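Local coordinates for protein glutathione S-transferase (Xanthomonas axonopodis pv. citri, PDB 6NV6) that binds glutathione and, as a theta-class transferase, probably catalyses its conjugation to electrophilic substrates, at residues R16-E24 with R195-L206; T104-G115 with R128-L139. All coordinates share one frame; numbering follows the deposited sequence.

Contact 1: residues R16-E24 with R195-L206; sequences RKALWCAEE and RPAYQRGVMTAL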
# COMPACT_ATOMS: atom_id res chain seq x y z
N ARG A 16 1.81 3.14 5.98
CA ARG A 16 0.67 2.24 6.07
C ARG A 16 1.06 0.82 5.69
O ARG A 16 0.63 -0.14 6.33
CB ARG A 16 -0.45 2.73 5.15
CG ARG A 16 -1.24 3.91 5.68
CD ARG A 16 -2.25 4.38 4.63
NE ARG A 16 -3.06 5.49 5.11
CZ ARG A 16 -3.09 6.69 4.56
NH1 ARG A 16 -2.36 6.95 3.48
NH2 ARG A 16 -3.85 7.64 5.10
N LYS A 17 1.86 0.68 4.63
CA LYS A 17 2.36 -0.63 4.21
C LYS A 17 2.99 -1.37 5.38
O LYS A 17 2.76 -2.58 5.56
CB LYS A 17 3.41 -0.47 3.12
CG LYS A 17 2.93 -0.03 1.77
CD LYS A 17 4.09 -0.17 0.82
CE LYS A 17 4.05 0.84 -0.28
NZ LYS A 17 5.42 0.94 -0.84
N ALA A 18 3.79 -0.67 6.17
CA ALA A 18 4.50 -1.32 7.25
C ALA A 18 3.59 -1.59 8.44
O ALA A 18 3.65 -2.68 9.02
CB ALA A 18 5.69 -0.45 7.67
N LEU A 19 2.73 -0.63 8.80
CA LEU A 19 1.81 -0.82 9.92
C LEU A 19 0.86 -1.97 9.63
O LEU A 19 0.64 -2.84 10.49
CB LEU A 19 1.01 0.45 10.19
CG LEU A 19 1.94 1.61 10.51
CD1 LEU A 19 1.23 2.95 10.52
CD2 LEU A 19 2.68 1.34 11.81
N TRP A 20 0.33 -2.02 8.41
CA TRP A 20 -0.56 -3.11 8.04
C TRP A 20 0.15 -4.46 8.14
O TRP A 20 -0.41 -5.43 8.66
CB TRP A 20 -1.08 -2.85 6.63
CG TRP A 20 -2.00 -3.90 6.10
CD1 TRP A 20 -2.65 -4.86 6.81
CD2 TRP A 20 -2.37 -4.08 4.73
NE1 TRP A 20 -3.39 -5.64 5.97
CE2 TRP A 20 -3.26 -5.17 4.69
CE3 TRP A 20 -2.06 -3.42 3.54
CZ2 TRP A 20 -3.83 -5.62 3.48
CZ3 TRP A 20 -2.63 -3.86 2.35
CH2 TRP A 20 -3.50 -4.95 2.33
N CYS A 21 1.39 -4.54 7.65
CA CYS A 21 2.14 -5.79 7.74
C CYS A 21 2.42 -6.18 9.19
O CYS A 21 2.21 -7.34 9.58
CB CYS A 21 3.44 -5.66 6.95
SG CYS A 21 4.19 -7.25 6.66
N ALA A 22 2.91 -5.24 9.98
CA ALA A 22 3.04 -5.48 11.41
C ALA A 22 1.74 -6.05 11.98
O ALA A 22 1.74 -7.12 12.61
CB ALA A 22 3.41 -4.19 12.13
N GLU A 23 0.63 -5.37 11.72
CA GLU A 23 -0.66 -5.79 12.25
C GLU A 23 -1.03 -7.20 11.78
O GLU A 23 -1.48 -8.03 12.57
CB GLU A 23 -1.74 -4.78 11.87
CG GLU A 23 -1.61 -3.46 12.60
CD GLU A 23 -2.21 -3.50 14.00
OE1 GLU A 23 -3.21 -4.24 14.19
OE2 GLU A 23 -1.68 -2.81 14.90
N GLU A 24 -0.84 -7.49 10.48
CA GLU A 24 -1.12 -8.83 9.97
C GLU A 24 -0.35 -9.91 10.74
O GLU A 24 -0.81 -11.05 10.85
CB GLU A 24 -0.78 -8.94 8.48
CG GLU A 24 -1.71 -8.19 7.52
CD GLU A 24 -3.10 -8.79 7.39
OE1 GLU A 24 -3.34 -9.90 7.91
OE2 GLU A 24 -3.97 -8.14 6.77
N ARG A 195 -10.53 -7.07 6.45
CA ARG A 195 -9.43 -7.49 7.33
C ARG A 195 -9.22 -6.47 8.45
O ARG A 195 -9.10 -5.28 8.17
CB ARG A 195 -8.14 -7.65 6.54
CG ARG A 195 -8.26 -8.56 5.34
CD ARG A 195 -6.92 -8.68 4.64
NE ARG A 195 -6.01 -9.49 5.44
CZ ARG A 195 -5.95 -10.82 5.36
NH1 ARG A 195 -6.73 -11.47 4.52
NH2 ARG A 195 -5.09 -11.48 6.12
N PRO A 196 -9.19 -6.91 9.71
CA PRO A 196 -8.91 -5.94 10.80
C PRO A 196 -7.53 -5.31 10.68
O PRO A 196 -7.41 -4.10 10.90
CB PRO A 196 -9.03 -6.79 12.08
CG PRO A 196 -9.88 -7.94 11.69
CD PRO A 196 -9.58 -8.23 10.24
N ALA A 197 -6.51 -6.09 10.32
CA ALA A 197 -5.17 -5.54 10.17
C ALA A 197 -5.16 -4.41 9.14
O ALA A 197 -4.42 -3.43 9.30
CB ALA A 197 -4.17 -6.62 9.77
N TYR A 198 -5.99 -4.53 8.10
CA TYR A 198 -6.10 -3.46 7.12
C TYR A 198 -6.84 -2.26 7.69
O TYR A 198 -6.48 -1.10 7.41
CB TYR A 198 -6.80 -4.00 5.88
CG TYR A 198 -6.87 -3.03 4.73
CD1 TYR A 198 -5.79 -2.86 3.86
CD2 TYR A 198 -8.04 -2.31 4.48
CE1 TYR A 198 -5.86 -2.00 2.79
CE2 TYR A 198 -8.12 -1.45 3.41
CZ TYR A 198 -7.03 -1.29 2.56
OH TYR A 198 -7.11 -0.42 1.49
N GLN A 199 -7.88 -2.50 8.50
CA GLN A 199 -8.61 -1.40 9.11
C GLN A 199 -7.73 -0.60 10.06
O GLN A 199 -7.77 0.64 10.08
CB GLN A 199 -9.83 -1.93 9.86
CG GLN A 199 -10.91 -2.53 8.99
CD GLN A 199 -11.82 -3.44 9.79
OE1 GLN A 199 -11.78 -3.42 11.02
NE2 GLN A 199 -12.63 -4.23 9.10
N ARG A 200 -6.92 -1.29 10.87
CA ARG A 200 -6.08 -0.60 11.83
C ARG A 200 -4.80 -0.07 11.20
O ARG A 200 -4.28 0.97 11.61
CB ARG A 200 -5.75 -1.53 12.99
CG ARG A 200 -6.96 -1.96 13.80
CD ARG A 200 -6.54 -2.85 14.96
NE ARG A 200 -5.78 -3.99 14.47
CZ ARG A 200 -6.28 -5.22 14.34
NH1 ARG A 200 -5.57 -6.18 13.76
NH2 ARG A 200 -7.52 -5.46 14.74
N GLY A 201 -4.26 -0.78 10.21
CA GLY A 201 -2.99 -0.40 9.62
C GLY A 201 -3.07 0.61 8.50
O GLY A 201 -2.15 1.42 8.34
N VAL A 202 -4.14 0.59 7.72
CA VAL A 202 -4.22 1.36 6.49
C VAL A 202 -5.27 2.46 6.56
O VAL A 202 -5.02 3.59 6.14
CB VAL A 202 -4.46 0.44 5.27
CG1 VAL A 202 -4.54 1.23 3.97
CG2 VAL A 202 -3.39 -0.60 5.19
N MET A 203 -6.44 2.16 7.10
CA MET A 203 -7.56 3.09 6.96
C MET A 203 -7.48 4.14 8.07
O MET A 203 -8.25 4.16 9.03
CB MET A 203 -8.89 2.35 6.97
CG MET A 203 -8.97 1.28 5.90
SD MET A 203 -10.40 0.20 6.01
CE MET A 203 -11.66 1.34 5.43
N THR A 204 -6.55 5.06 7.88
CA THR A 204 -6.28 6.14 8.81
C THR A 204 -6.80 7.45 8.22
O THR A 204 -7.39 7.49 7.14
CB THR A 204 -4.78 6.21 9.13
OG1 THR A 204 -4.04 6.51 7.94
CG2 THR A 204 -4.29 4.87 9.69
N ALA A 205 -6.58 8.53 8.96
CA ALA A 205 -6.95 9.86 8.48
C ALA A 205 -6.33 10.11 7.10
O ALA A 205 -5.11 10.03 6.93
CB ALA A 205 -6.50 10.92 9.48
N LEU A 206 -7.18 10.38 6.11
CA LEU A 206 -6.70 10.55 4.74
C LEU A 206 -6.33 12.01 4.49
O LEU A 206 -6.93 12.72 3.68
CB LEU A 206 -7.72 10.02 3.74
CG LEU A 206 -7.07 9.70 2.39
CD1 LEU A 206 -5.98 8.64 2.54
CD2 LEU A 206 -8.10 9.27 1.34
O HOH W 1 -6.36 -9.32 9.32
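W20 and Y198 meet edge to face: the CD1 edge of Y198 comes over one face of the W20 six-membered ring, centroids 4.7 Å apart and planes at 74°. The CA of Y198 makes a CH-pi contact with the five-membered ring. V202 CG2 packs obliquely against W20, 3.5 Å from its CE3. With CG anti to the backbone N (chi1 179°), the indole lies against segment 195-206, and the bent E24 chain brings OE2 to its NE1, which donates at 2.7 Å to the anti lone pair. R195 grips the same carboxylate side-on, NE to OE2 at 2.8 Å and NH2 to OE1 almost straight (176°); the oxygens lie in the guanidinium plane, but both nitrogens approach out of the carboxylate plane. Three donors thus fix the carboxylate's rotation. R200 NE forms a salt bridge with E23 OE1 (2.6 Å) from above the carboxylate plane, while E23 OE2 pairs with Y29 OH. R16 NH2 donates to T204 OG1 at 3.1 Å, which also bonds R10 O. G201 brings the backbones together, its CA 4.0 Å from that of W20. Such interdomain packing of the thioredoxin-like domain's first helix against the end of the all-helical domain is typical of glutathione transferases.

Contact 2: residues T104-G115 with R128-L139; sequences TFAGVFRDLFWG and RIAAALTQSGEL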
# COMPACT_ATOMS: atom_id res chain seq x y z
N THR A 104 5.98 2.14 -10.92
CA THR A 104 5.10 2.64 -11.97
C THR A 104 3.91 3.44 -11.43
O THR A 104 3.50 4.43 -12.05
CB THR A 104 4.59 1.46 -12.81
OG1 THR A 104 5.70 0.77 -13.39
CG2 THR A 104 3.67 1.94 -13.93
N PHE A 105 3.36 3.06 -10.29
CA PHE A 105 2.12 3.70 -9.86
C PHE A 105 2.34 4.83 -8.87
O PHE A 105 1.68 5.87 -8.97
CB PHE A 105 1.18 2.67 -9.24
CG PHE A 105 -0.08 3.26 -8.70
CD1 PHE A 105 -1.07 3.71 -9.56
CD2 PHE A 105 -0.28 3.40 -7.33
CE1 PHE A 105 -2.23 4.27 -9.06
CE2 PHE A 105 -1.45 3.96 -6.82
CZ PHE A 105 -2.43 4.40 -7.69
N ALA A 106 3.26 4.66 -7.92
CA ALA A 106 3.32 5.56 -6.77
C ALA A 106 3.64 7.00 -7.18
O ALA A 106 3.06 7.95 -6.63
CB ALA A 106 4.35 5.04 -5.77
N GLY A 107 4.54 7.18 -8.15
CA GLY A 107 4.96 8.53 -8.51
C GLY A 107 3.82 9.37 -9.05
O GLY A 107 3.55 10.47 -8.56
N VAL A 108 3.12 8.86 -10.07
CA VAL A 108 2.01 9.61 -10.64
C VAL A 108 0.89 9.76 -9.62
O VAL A 108 0.25 10.81 -9.53
CB VAL A 108 1.51 8.97 -11.96
CG1 VAL A 108 0.89 7.61 -11.71
CG2 VAL A 108 0.52 9.89 -12.68
N PHE A 109 0.66 8.73 -8.81
CA PHE A 109 -0.44 8.82 -7.86
C PHE A 109 -0.12 9.80 -6.74
O PHE A 109 -0.99 10.58 -6.33
CB PHE A 109 -0.79 7.47 -7.27
CG PHE A 109 -1.87 7.57 -6.24
CD1 PHE A 109 -3.19 7.71 -6.62
CD2 PHE A 109 -1.58 7.58 -4.90
CE1 PHE A 109 -4.20 7.83 -5.68
CE2 PHE A 109 -2.58 7.70 -3.95
CZ PHE A 109 -3.90 7.82 -4.35
N ARG A 110 1.11 9.77 -6.22
CA ARG A 110 1.47 10.75 -5.20
C ARG A 110 1.30 12.16 -5.75
O ARG A 110 0.93 13.08 -5.01
CB ARG A 110 2.90 10.52 -4.71
N ASP A 111 1.51 12.33 -7.06
CA ASP A 111 1.30 13.63 -7.69
C ASP A 111 -0.18 13.97 -7.73
O ASP A 111 -0.58 15.08 -7.34
CB ASP A 111 1.89 13.61 -9.10
CG ASP A 111 2.51 14.93 -9.48
OD1 ASP A 111 3.36 15.43 -8.70
OD2 ASP A 111 2.16 15.46 -10.56
N LEU A 112 -1.01 13.03 -8.20
CA LEU A 112 -2.46 13.23 -8.16
C LEU A 112 -2.90 13.56 -6.75
O LEU A 112 -3.62 14.54 -6.52
CB LEU A 112 -3.19 11.98 -8.65
CG LEU A 112 -4.71 12.10 -8.54
CD1 LEU A 112 -5.25 13.14 -9.51
CD2 LEU A 112 -5.38 10.76 -8.75
N PHE A 113 -2.46 12.77 -5.78
CA PHE A 113 -2.93 12.96 -4.42
C PHE A 113 -2.49 14.30 -3.84
O PHE A 113 -3.22 14.88 -3.03
CB PHE A 113 -2.45 11.81 -3.53
CG PHE A 113 -2.94 11.91 -2.13
CD1 PHE A 113 -2.22 12.61 -1.17
CD2 PHE A 113 -4.15 11.34 -1.77
CE1 PHE A 113 -2.68 12.73 0.14
CE2 PHE A 113 -4.63 11.44 -0.45
CZ PHE A 113 -3.89 12.14 0.50
N TRP A 114 -1.32 14.80 -4.23
CA TRP A 114 -0.89 16.08 -3.67
C TRP A 114 -1.76 17.22 -4.18
O TRP A 114 -2.29 18.01 -3.38
CB TRP A 114 0.59 16.33 -3.99
CG TRP A 114 1.48 16.03 -2.79
CD1 TRP A 114 2.10 14.84 -2.50
CD2 TRP A 114 1.84 16.93 -1.72
NE1 TRP A 114 2.81 14.95 -1.32
CE2 TRP A 114 2.67 16.22 -0.83
CE3 TRP A 114 1.54 18.28 -1.44
CZ2 TRP A 114 3.20 16.80 0.33
CZ3 TRP A 114 2.07 18.85 -0.29
CH2 TRP A 114 2.89 18.12 0.58
N GLY A 115 -1.94 17.31 -5.49
CA GLY A 115 -2.77 18.34 -6.08
C GLY A 115 -4.20 18.45 -5.56
O GLY A 115 -4.84 19.49 -5.73
N ARG A 128 -2.14 19.16 -15.06
CA ARG A 128 -1.26 18.13 -14.54
C ARG A 128 -2.02 17.13 -13.68
O ARG A 128 -1.88 15.91 -13.87
CB ARG A 128 -0.13 18.79 -13.76
CG ARG A 128 0.95 17.84 -13.31
CD ARG A 128 2.24 18.57 -13.07
NE ARG A 128 2.43 18.91 -11.67
CZ ARG A 128 3.54 18.65 -10.99
NH1 ARG A 128 3.68 19.11 -9.75
NH2 ARG A 128 4.54 18.00 -11.58
N ILE A 129 -2.79 17.62 -12.71
CA ILE A 129 -3.68 16.75 -11.93
C ILE A 129 -4.51 15.89 -12.87
O ILE A 129 -4.49 14.65 -12.82
CB ILE A 129 -4.58 17.58 -11.00
CG1 ILE A 129 -3.79 18.08 -9.80
CG2 ILE A 129 -5.78 16.79 -10.54
CD1 ILE A 129 -4.45 19.25 -9.10
N ALA A 130 -5.25 16.54 -13.77
CA ALA A 130 -6.03 15.89 -14.81
C ALA A 130 -5.25 14.78 -15.51
O ALA A 130 -5.81 13.73 -15.82
CB ALA A 130 -6.49 16.92 -15.84
N ALA A 131 -3.96 15.02 -15.76
CA ALA A 131 -3.14 14.01 -16.43
C ALA A 131 -2.74 12.91 -15.46
O ALA A 131 -2.73 11.73 -15.81
CB ALA A 131 -1.91 14.66 -17.06
N ALA A 132 -2.40 13.29 -14.22
CA ALA A 132 -2.16 12.28 -13.19
C ALA A 132 -3.39 11.40 -13.00
O ALA A 132 -3.29 10.17 -13.03
CB ALA A 132 -1.77 12.96 -11.88
N LEU A 133 -4.56 12.03 -12.83
CA LEU A 133 -5.79 11.25 -12.63
C LEU A 133 -6.03 10.30 -13.79
O LEU A 133 -6.42 9.15 -13.58
CB LEU A 133 -6.99 12.18 -12.45
CG LEU A 133 -8.31 11.42 -12.33
CD1 LEU A 133 -8.27 10.51 -11.12
CD2 LEU A 133 -9.52 12.34 -12.23
N THR A 134 -5.81 10.77 -15.02
CA THR A 134 -6.08 9.92 -16.17
C THR A 134 -5.08 8.77 -16.26
O THR A 134 -5.45 7.65 -16.61
CB THR A 134 -6.07 10.76 -17.45
OG1 THR A 134 -7.20 11.64 -17.46
CG2 THR A 134 -6.10 9.86 -18.69
N GLN A 135 -3.82 9.03 -15.93
CA GLN A 135 -2.82 7.98 -16.04
C GLN A 135 -2.88 7.02 -14.85
O GLN A 135 -2.74 5.80 -15.02
CB GLN A 135 -1.42 8.58 -16.16
CG GLN A 135 -0.43 7.56 -16.65
CD GLN A 135 0.99 8.02 -16.47
OE1 GLN A 135 1.90 7.21 -16.29
NE2 GLN A 135 1.20 9.34 -16.52
N SER A 136 -3.05 7.57 -13.64
CA SER A 136 -3.38 6.73 -12.49
C SER A 136 -4.44 5.70 -12.87
O SER A 136 -4.25 4.49 -12.67
CB SER A 136 -3.88 7.62 -11.35
OG SER A 136 -2.81 8.33 -10.74
N GLY A 137 -5.53 6.19 -13.48
CA GLY A 137 -6.64 5.32 -13.83
C GLY A 137 -6.25 4.21 -14.79
O GLY A 137 -6.62 3.05 -14.60
N GLU A 138 -5.52 4.55 -15.85
CA GLU A 138 -5.20 3.53 -16.84
C GLU A 138 -4.10 2.60 -16.36
O GLU A 138 -4.04 1.44 -16.78
CB GLU A 138 -4.83 4.14 -18.19
CG GLU A 138 -6.03 4.73 -18.99
CD GLU A 138 -7.36 3.94 -18.82
OE1 GLU A 138 -7.46 2.81 -19.34
OE2 GLU A 138 -8.32 4.46 -18.20
N LEU A 139 -3.23 3.08 -15.47
CA LEU A 139 -2.32 2.18 -14.79
C LEU A 139 -3.10 1.19 -13.92
O LEU A 139 -2.89 -0.02 -14.00
CB LEU A 139 -1.33 2.97 -13.94
CG LEU A 139 -0.23 3.69 -14.73
CD1 LEU A 139 0.63 4.58 -13.82
CD2 LEU A 139 0.62 2.69 -15.50
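V108 and L112 enter helix 128-139 as knobs into holes, and S136 is a knob in the reverse direction, among F105, V108, F109 and L112. V108 sits among A132, Q135, S136 and L139: CG2, anti to the backbone N, rests on A132 CA at 3.6 Å, and CG1 lies 3.7 Å from L139 CD1. L112, with CG anti to its backbone N (chi1 176°), sends CD1 to L133 CB at 3.5 Å, while its CB meets A132 CB.

Further packing closes the two ends. T104 CG2 lies 3.5 Å from L139 CD2, and the I129 CD1 methyl packs against the G115 backbone, 3.4 Å from its O. The axes of segments 104-115 and 128-139 approach to 8.5 Å, with N-to-C directions at 136°.

The polar groups form no hydrogen bond between the two segments. S136 OG donates within its own helix to A132 O at 3.0 Å, from above the carbonyl plane. D111 OD2 stands over the R128 guanidinium face, the two planes nearly perpendicular (88°); at 3.6 Å from NH2 this is a long salt bridge in which no N-H points at the oxygen.

M175 and F168 add to the packing around F109. Cohesion between these helices therefore rests mainly on interlocking, largely apolar shapes, the S136 hydroxyl turned back to its own helix, and charge attraction probably adds a little at the rim.

From the N terminus, the chain passes through helix 13-25, which supplies the first half of contact 1, and then builds the rest of the thioredoxin-like sheet and helix 68-79. Helix 88-118 follows, and after a short connection helix 126-146 folds back on it, closing the 12-residue interval of contact 2. Only after helices 163-174 and 183-193 does segment 195-206 return to helix 13-25, closing 170 residues. The local loop thus lies wholly within the long one, without crossing it. Contact 2 is internal to the helical domain, whereas contact 1 joins the two domains. Their centres are 23 Å apart, yet L206 CG touches F113 CE2 at 4.1 Å, linking the C-terminal tail directly to helix 88-118.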